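Local coordinates for protein Cwp19 (Clostridioides difficile, PDB 5OQ3) that probably cleaves cell-wall peptidoglycan, this chain being the TIM-barrel glycoside hydrolase domain of a longer protein that may also act as an N-acetylmuramoyl-L-alanine amidase, at residues 75-88 with 91-105. Numbering follows the deposited sequence.
With EDO (1,2-ethanediol), chain C.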
loop_
_atom_site.group_PDB
_atom_site.type_symbol
_atom_site.label_atom_id
_atom_site.label_comp_id
_atom_site.label_asym_id
_atom_site.label_seq_id
_atom_site.Cartn_x
_atom_site.Cartn_y
_atom_site.Cartn_z
ATOM N N PRO A 75 -1.018 -5.876 7.964
ATOM C CA PRO A 75 -1.051 -6.738 6.799
ATOM C C PRO A 75 -2.324 -7.529 6.626
ATOM O O PRO A 75 -2.644 -7.895 5.489
ATOM C CB PRO A 75 0.108 -7.695 7.042
ATOM C CG PRO A 75 0.277 -7.752 8.511
ATOM C CD PRO A 75 -0.008 -6.337 8.938
ATOM N N LYS A 76 -3.073 -7.759 7.710
ATOM C CA LYS A 76 -4.188 -8.723 7.675
ATOM C C LYS A 76 -5.150 -8.475 8.842
ATOM O O LYS A 76 -5.256 -9.289 9.770
ATOM C CB LYS A 76 -3.629 -10.137 7.680
ATOM C CG LYS A 76 -4.653 -11.221 7.470
ATOM C CD LYS A 76 -3.986 -12.570 7.660
ATOM C CE LYS A 76 -5.027 -13.621 7.923
ATOM N NZ LYS A 76 -4.423 -14.811 8.553
ATOM N N SER A 77 -5.833 -7.323 8.783
ATOM C CA SER A 77 -6.775 -6.872 9.852
ATOM C C SER A 77 -6.188 -7.073 11.265
ATOM O O SER A 77 -6.881 -7.499 12.189
ATOM C CB SER A 77 -8.137 -7.581 9.755
ATOM O OG SER A 77 -9.034 -7.060 10.730
ATOM N N ASP A 78 -4.929 -6.699 11.403
ATOM C CA ASP A 78 -4.112 -7.026 12.562
ATOM C C ASP A 78 -3.154 -5.871 12.775
ATOM O O ASP A 78 -3.251 -4.822 12.103
ATOM C CB ASP A 78 -3.435 -8.372 12.362
ATOM C CG ASP A 78 -2.501 -8.380 11.148
ATOM O OD1 ASP A 78 -2.436 -7.343 10.412
ATOM O OD2 ASP A 78 -1.828 -9.427 10.944
ATOM N N ALA A 79 -2.238 -6.035 13.729
ATOM C CA ALA A 79 -1.413 -4.905 14.148
ATOM C C ALA A 79 -0.028 -5.391 14.536
ATOM O O ALA A 79 0.111 -6.332 15.327
ATOM C CB ALA A 79 -2.070 -4.176 15.324
ATOM N N LEU A 80 0.985 -4.688 14.023
ATOM C CA LEU A 80 2.332 -4.831 14.559
ATOM C C LEU A 80 2.606 -3.703 15.562
ATOM O O LEU A 80 3.668 -3.096 15.563
ATOM C CB LEU A 80 3.377 -4.878 13.430
ATOM C CG LEU A 80 3.383 -6.217 12.668
ATOM C CD1 LEU A 80 2.350 -6.319 11.569
ATOM C CD2 LEU A 80 4.739 -6.575 12.114
ATOM N N TYR A 81 1.611 -3.432 16.413
ATOM C CA TYR A 81 1.667 -2.356 17.405
ATOM C C TYR A 81 0.620 -2.690 18.463
ATOM O O TYR A 81 -0.306 -3.475 18.197
ATOM C CB TYR A 81 1.362 -0.987 16.807
ATOM C CG TYR A 81 0.068 -0.894 16.001
ATOM C CD1 TYR A 81 0.029 -1.241 14.651
ATOM C CD2 TYR A 81 -1.124 -0.488 16.586
ATOM C CE1 TYR A 81 -1.144 -1.148 13.919
ATOM C CE2 TYR A 81 -2.295 -0.397 15.869
ATOM C CZ TYR A 81 -2.311 -0.742 14.540
ATOM O OH TYR A 81 -3.481 -0.649 13.814
ATOM N N LYS A 82 0.753 -2.068 19.624
ATOM C CA LYS A 82 -0.184 -2.215 20.727
ATOM C C LYS A 82 -1.475 -1.471 20.373
ATOM O O LYS A 82 -1.459 -0.280 20.020
ATOM C CB LYS A 82 0.428 -1.674 22.002
ATOM C CG LYS A 82 -0.397 -1.935 23.235
ATOM C CD LYS A 82 0.456 -1.710 24.480
ATOM C CE LYS A 82 -0.279 -2.146 25.723
ATOM N NZ LYS A 82 0.467 -1.548 26.872
ATOM N N SER A 83 -2.601 -2.182 20.442
ATOM C CA SER A 83 -3.899 -1.686 19.972
ATOM C C SER A 83 -4.992 -2.136 20.939
ATOM O O SER A 83 -4.928 -3.243 21.464
ATOM C CB SER A 83 -4.205 -2.266 18.594
ATOM O OG SER A 83 -5.451 -1.812 18.105
ATOM N N ASN A 84 -6.003 -1.296 21.107
ATOM C CA ASN A 84 -7.233 -1.642 21.811
ATOM C C ASN A 84 -8.372 -1.966 20.803
ATOM O O ASN A 84 -9.529 -2.072 21.185
ATOM C CB ASN A 84 -7.653 -0.471 22.734
ATOM C CG ASN A 84 -6.677 -0.219 23.873
ATOM O OD1 ASN A 84 -6.043 -1.147 24.396
ATOM N ND2 ASN A 84 -6.588 1.039 24.302
ATOM N N ILE A 85 -8.039 -2.097 19.517
ATOM C CA ILE A 85 -9.020 -2.320 18.436
ATOM C C ILE A 85 -8.707 -3.615 17.656
ATOM O O ILE A 85 -9.605 -4.410 17.376
ATOM C CB ILE A 85 -9.039 -1.116 17.445
ATOM C CG1 ILE A 85 -9.301 0.212 18.187
ATOM C CG2 ILE A 85 -10.071 -1.340 16.331
ATOM C CD1 ILE A 85 -9.068 1.436 17.318
ATOM N N ASN A 86 -7.454 -3.799 17.254
ATOM C CA ASN A 86 -7.067 -4.838 16.321
ATOM C C ASN A 86 -6.095 -5.787 16.981
ATOM O O ASN A 86 -5.329 -5.399 17.853
ATOM C CB ASN A 86 -6.451 -4.196 15.058
ATOM C CG ASN A 86 -7.490 -3.469 14.248
ATOM O OD1 ASN A 86 -8.352 -4.093 13.675
ATOM N ND2 ASN A 86 -7.429 -2.139 14.244
ATOM N N PRO A 87 -6.110 -7.075 16.570
ATOM C CA PRO A 87 -5.303 -8.106 17.234
ATOM C C PRO A 87 -3.851 -8.082 16.797
ATOM O O PRO A 87 -3.544 -7.713 15.652
ATOM C CB PRO A 87 -5.916 -9.407 16.716
ATOM C CG PRO A 87 -6.457 -9.023 15.363
ATOM C CD PRO A 87 -7.026 -7.642 15.570
ATOM N N TRP A 88 -2.944 -8.568 17.660
ATOM C CA TRP A 88 -1.541 -8.717 17.265
ATOM C C TRP A 88 -1.401 -9.562 16.011
ATOM O O TRP A 88 -2.023 -10.628 15.886
ATOM C CB TRP A 88 -0.706 -9.368 18.373
ATOM C CG TRP A 88 -0.527 -8.539 19.616
ATOM C CD1 TRP A 88 -1.130 -8.714 20.831
ATOM C CD2 TRP A 88 0.367 -7.439 19.760
ATOM N NE1 TRP A 88 -0.669 -7.769 21.718
ATOM C CE2 TRP A 88 0.282 -7.003 21.093
ATOM C CE3 TRP A 88 1.266 -6.797 18.883
ATOM C CZ2 TRP A 88 1.030 -5.909 21.575
ATOM C CZ3 TRP A 88 2.004 -5.711 19.364
ATOM C CH2 TRP A 88 1.892 -5.299 20.702
ATOM N N TYR A 91 2.235 -12.536 12.093
ATOM C CA TYR A 91 3.566 -12.627 11.459
ATOM C C TYR A 91 4.707 -12.352 12.437
ATOM O O TYR A 91 5.842 -12.593 12.106
ATOM C CB TYR A 91 3.651 -11.756 10.195
ATOM C CG TYR A 91 2.544 -12.150 9.213
ATOM C CD1 TYR A 91 2.535 -13.418 8.619
ATOM C CD2 TYR A 91 1.457 -11.315 8.967
ATOM C CE1 TYR A 91 1.504 -13.812 7.808
ATOM C CE2 TYR A 91 0.424 -11.694 8.111
ATOM C CZ TYR A 91 0.440 -12.948 7.537
ATOM O OH TYR A 91 -0.602 -13.341 6.698
ATOM N N LEU A 92 4.403 -11.894 13.651
ATOM C CA LEU A 92 5.421 -11.737 14.691
ATOM C C LEU A 92 5.751 -13.036 15.414
ATOM O O LEU A 92 6.913 -13.290 15.734
ATOM C CB LEU A 92 4.965 -10.681 15.719
ATOM C CG LEU A 92 4.972 -9.251 15.130
ATOM C CD1 LEU A 92 4.073 -8.309 15.916
ATOM C CD2 LEU A 92 6.405 -8.683 15.072
ATOM N N THR A 93 4.719 -13.810 15.724
ATOM C CA THR A 93 4.856 -15.037 16.551
ATOM C C THR A 93 4.457 -16.398 15.907
ATOM O O THR A 93 4.833 -17.425 16.358
ATOM C CB THR A 93 3.997 -14.908 17.818
ATOM O OG1 THR A 93 2.620 -14.811 17.418
ATOM C CG2 THR A 93 4.422 -13.668 18.595
ATOM N N GLY A 94 3.646 -16.254 14.830
ATOM C CA GLY A 94 3.036 -17.448 14.197
ATOM C C GLY A 94 1.572 -17.605 14.576
ATOM O O GLY A 94 0.899 -18.445 14.008
ATOM N N THR A 95 1.088 -16.844 15.561
ATOM C CA THR A 95 -0.288 -16.964 16.078
ATOM C C THR A 95 -1.011 -15.613 16.154
ATOM O O THR A 95 -0.535 -14.707 16.859
ATOM C CB THR A 95 -0.254 -17.603 17.497
ATOM O OG1 THR A 95 0.423 -18.858 17.423
ATOM C CG2 THR A 95 -1.656 -17.806 18.060
ATOM N N GLN A 96 -2.157 -15.470 15.454
ATOM C CA GLN A 96 -2.869 -14.197 15.490
ATOM C C GLN A 96 -3.375 -13.946 16.900
ATOM O O GLN A 96 -3.901 -14.839 17.556
ATOM C CB GLN A 96 -4.034 -14.082 14.477
ATOM C CG GLN A 96 -4.501 -12.616 14.304
ATOM C CD GLN A 96 -5.654 -12.471 13.342
ATOM O OE1 GLN A 96 -6.761 -12.883 13.641
ATOM N NE2 GLN A 96 -5.400 -11.875 12.177
ATOM N N GLY A 97 -3.174 -12.724 17.361
ATOM C CA GLY A 97 -3.638 -12.304 18.653
ATOM C C GLY A 97 -2.629 -12.488 19.761
ATOM O O GLY A 97 -2.842 -11.981 20.858
ATOM N N LYS A 98 -1.538 -13.198 19.493
ATOM C CA LYS A 98 -0.532 -13.494 20.530
ATOM C C LYS A 98 0.388 -12.300 20.765
ATOM O O LYS A 98 1.039 -11.831 19.832
ATOM C CB LYS A 98 0.298 -14.717 20.155
ATOM C CG LYS A 98 1.328 -15.075 21.231
ATOM C CD LYS A 98 1.986 -16.440 21.012
ATOM C CE LYS A 98 3.059 -16.679 22.086
ATOM N NZ LYS A 98 3.555 -18.066 22.064
ATOM N N ASP A 99 0.481 -11.852 22.021
ATOM C CA ASP A 99 1.350 -10.744 22.390
ATOM C C ASP A 99 2.788 -11.207 22.198
ATOM O O ASP A 99 3.196 -12.204 22.777
ATOM C CB ASP A 99 1.095 -10.351 23.859
ATOM C CG ASP A 99 1.778 -9.063 24.263
ATOM O OD1 ASP A 99 2.884 -8.790 23.808
ATOM O OD2 ASP A 99 1.193 -8.319 25.071
ATOM N N PRO A 100 3.577 -10.477 21.394
ATOM C CA PRO A 100 4.956 -10.883 21.176
ATOM C C PRO A 100 5.913 -10.499 22.315
ATOM O O PRO A 100 7.106 -10.764 22.224
ATOM C CB PRO A 100 5.341 -10.170 19.886
ATOM C CG PRO A 100 4.422 -9.018 19.780
ATOM C CD PRO A 100 3.219 -9.278 20.616
ATOM N N GLY A 101 5.392 -9.879 23.378
ATOM C CA GLY A 101 6.216 -9.544 24.540
ATOM C C GLY A 101 6.868 -8.177 24.444
ATOM O O GLY A 101 7.503 -7.739 25.391
ATOM N N TYR A 102 6.653 -7.478 23.325
ATOM C CA TYR A 102 7.084 -6.098 23.168
ATOM C C TYR A 102 6.229 -5.494 22.081
ATOM O O TYR A 102 5.604 -6.206 21.305
ATOM C CB TYR A 102 8.563 -6.042 22.762
ATOM C CG TYR A 102 8.922 -6.394 21.356
ATOM C CD1 TYR A 102 8.749 -7.677 20.876
ATOM C CD2 TYR A 102 9.483 -5.436 20.497
ATOM C CE1 TYR A 102 9.078 -8.003 19.560
ATOM C CE2 TYR A 102 9.863 -5.769 19.202
ATOM C CZ TYR A 102 9.630 -7.035 18.724
ATOM O OH TYR A 102 9.971 -7.332 17.409
ATOM N N ASP A 103 6.214 -4.173 22.004
ATOM C CA ASP A 103 5.509 -3.465 20.937
ATOM C C ASP A 103 6.567 -3.106 19.899
ATOM O O ASP A 103 7.430 -2.286 20.171
ATOM C CB ASP A 103 4.859 -2.220 21.511
ATOM C CG ASP A 103 4.104 -1.397 20.446
ATOM O OD1 ASP A 103 4.109 -1.759 19.265
ATOM O OD2 ASP A 103 3.470 -0.397 20.814
ATOM N N PRO A 104 6.526 -3.708 18.697
ATOM C CA PRO A 104 7.579 -3.393 17.719
ATOM C C PRO A 104 7.537 -1.972 17.185
ATOM O O PRO A 104 8.585 -1.432 16.827
ATOM C CB PRO A 104 7.336 -4.364 16.561
ATOM C CG PRO A 104 6.324 -5.327 17.058
ATOM C CD PRO A 104 5.611 -4.729 18.210
ATOM N N LEU A 105 6.362 -1.351 17.137
ATOM C CA LEU A 105 6.254 -0.114 16.372
ATOM C C LEU A 105 7.126 1.068 16.854
ATOM O O LEU A 105 7.751 1.725 16.013
ATOM C CB LEU A 105 4.780 0.298 16.162
ATOM C CG LEU A 105 4.525 1.483 15.261
ATOM C CD1 LEU A 105 5.157 1.274 13.885
ATOM C CD2 LEU A 105 3.036 1.774 15.105
HETATM C C1 EDO C . -2.844 -5.758 19.640
HETATM O O1 EDO C . -2.001 -5.483 18.556
HETATM C C2 EDO C . -2.310 -5.135 20.846
HETATM O O2 EDO C . -3.224 -4.268 21.461
HETATM O O HOH W 1 -7.268 -10.947 10.427
HETATM O O HOH W 2 -2.577 -11.859 11.769
HETATM O O HOH W 3 -4.338 -9.382 20.188
HETATM O O HOH W 4 -2.095 -8.190 24.189
#
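Trp88 pressed against Asp99 and Pro100 is the centre of a loop-on-loop contact in the long connection that follows strand 68-74, the second strand of the TIM barrel, and runs on to helix 104-114. Pro100 CD sits over the middle of the indole, 3.6 Å from the centroid of its six-membered ring, while Asp99 CA lies over the five-membered ring at 3.8 Å; both are CH-pi contacts on one face. The other face is covered by Tyr81 O and by a 1,2-ethanediol, probably from the crystallisation liquor. With CG anti to its own carbonyl carbon (chi1 -67°), Trp88 brings its ring up against Pro100, which crosses it at about a right angle; Asp99 OD1 closes an Asx turn by accepting from Gly101 N. One direct backbone bond joins the chains beside the ring: Gly97 N, in the type II turn from Thr95 to Lys98, gives a nearly straight hydrogen bond to Trp88 O (2.8 Å, 168°).

Leu80 CG also meets Leu92 CD1 at 3.9 Å, and Pro75 CG touches the edge of the Tyr91 ring. The extended Gln96 chain carries NE2 to two waters, to which it donates; one donates in turn to Lys76 O and the other to Asp78 OD2, which also bonds Ser89. At the far end, Asp103 caps helix 104-114 through OD1 to Leu105 N (3.1 Å), while OD2 is hydrogen-bonded to Tyr182 OH and takes a weak bond from Lys82 N (3.4 Å).

CH-pi packing on the indole thus makes the largest single contribution, while polar groups at the margins are tied largely through water and a shared carboxylate.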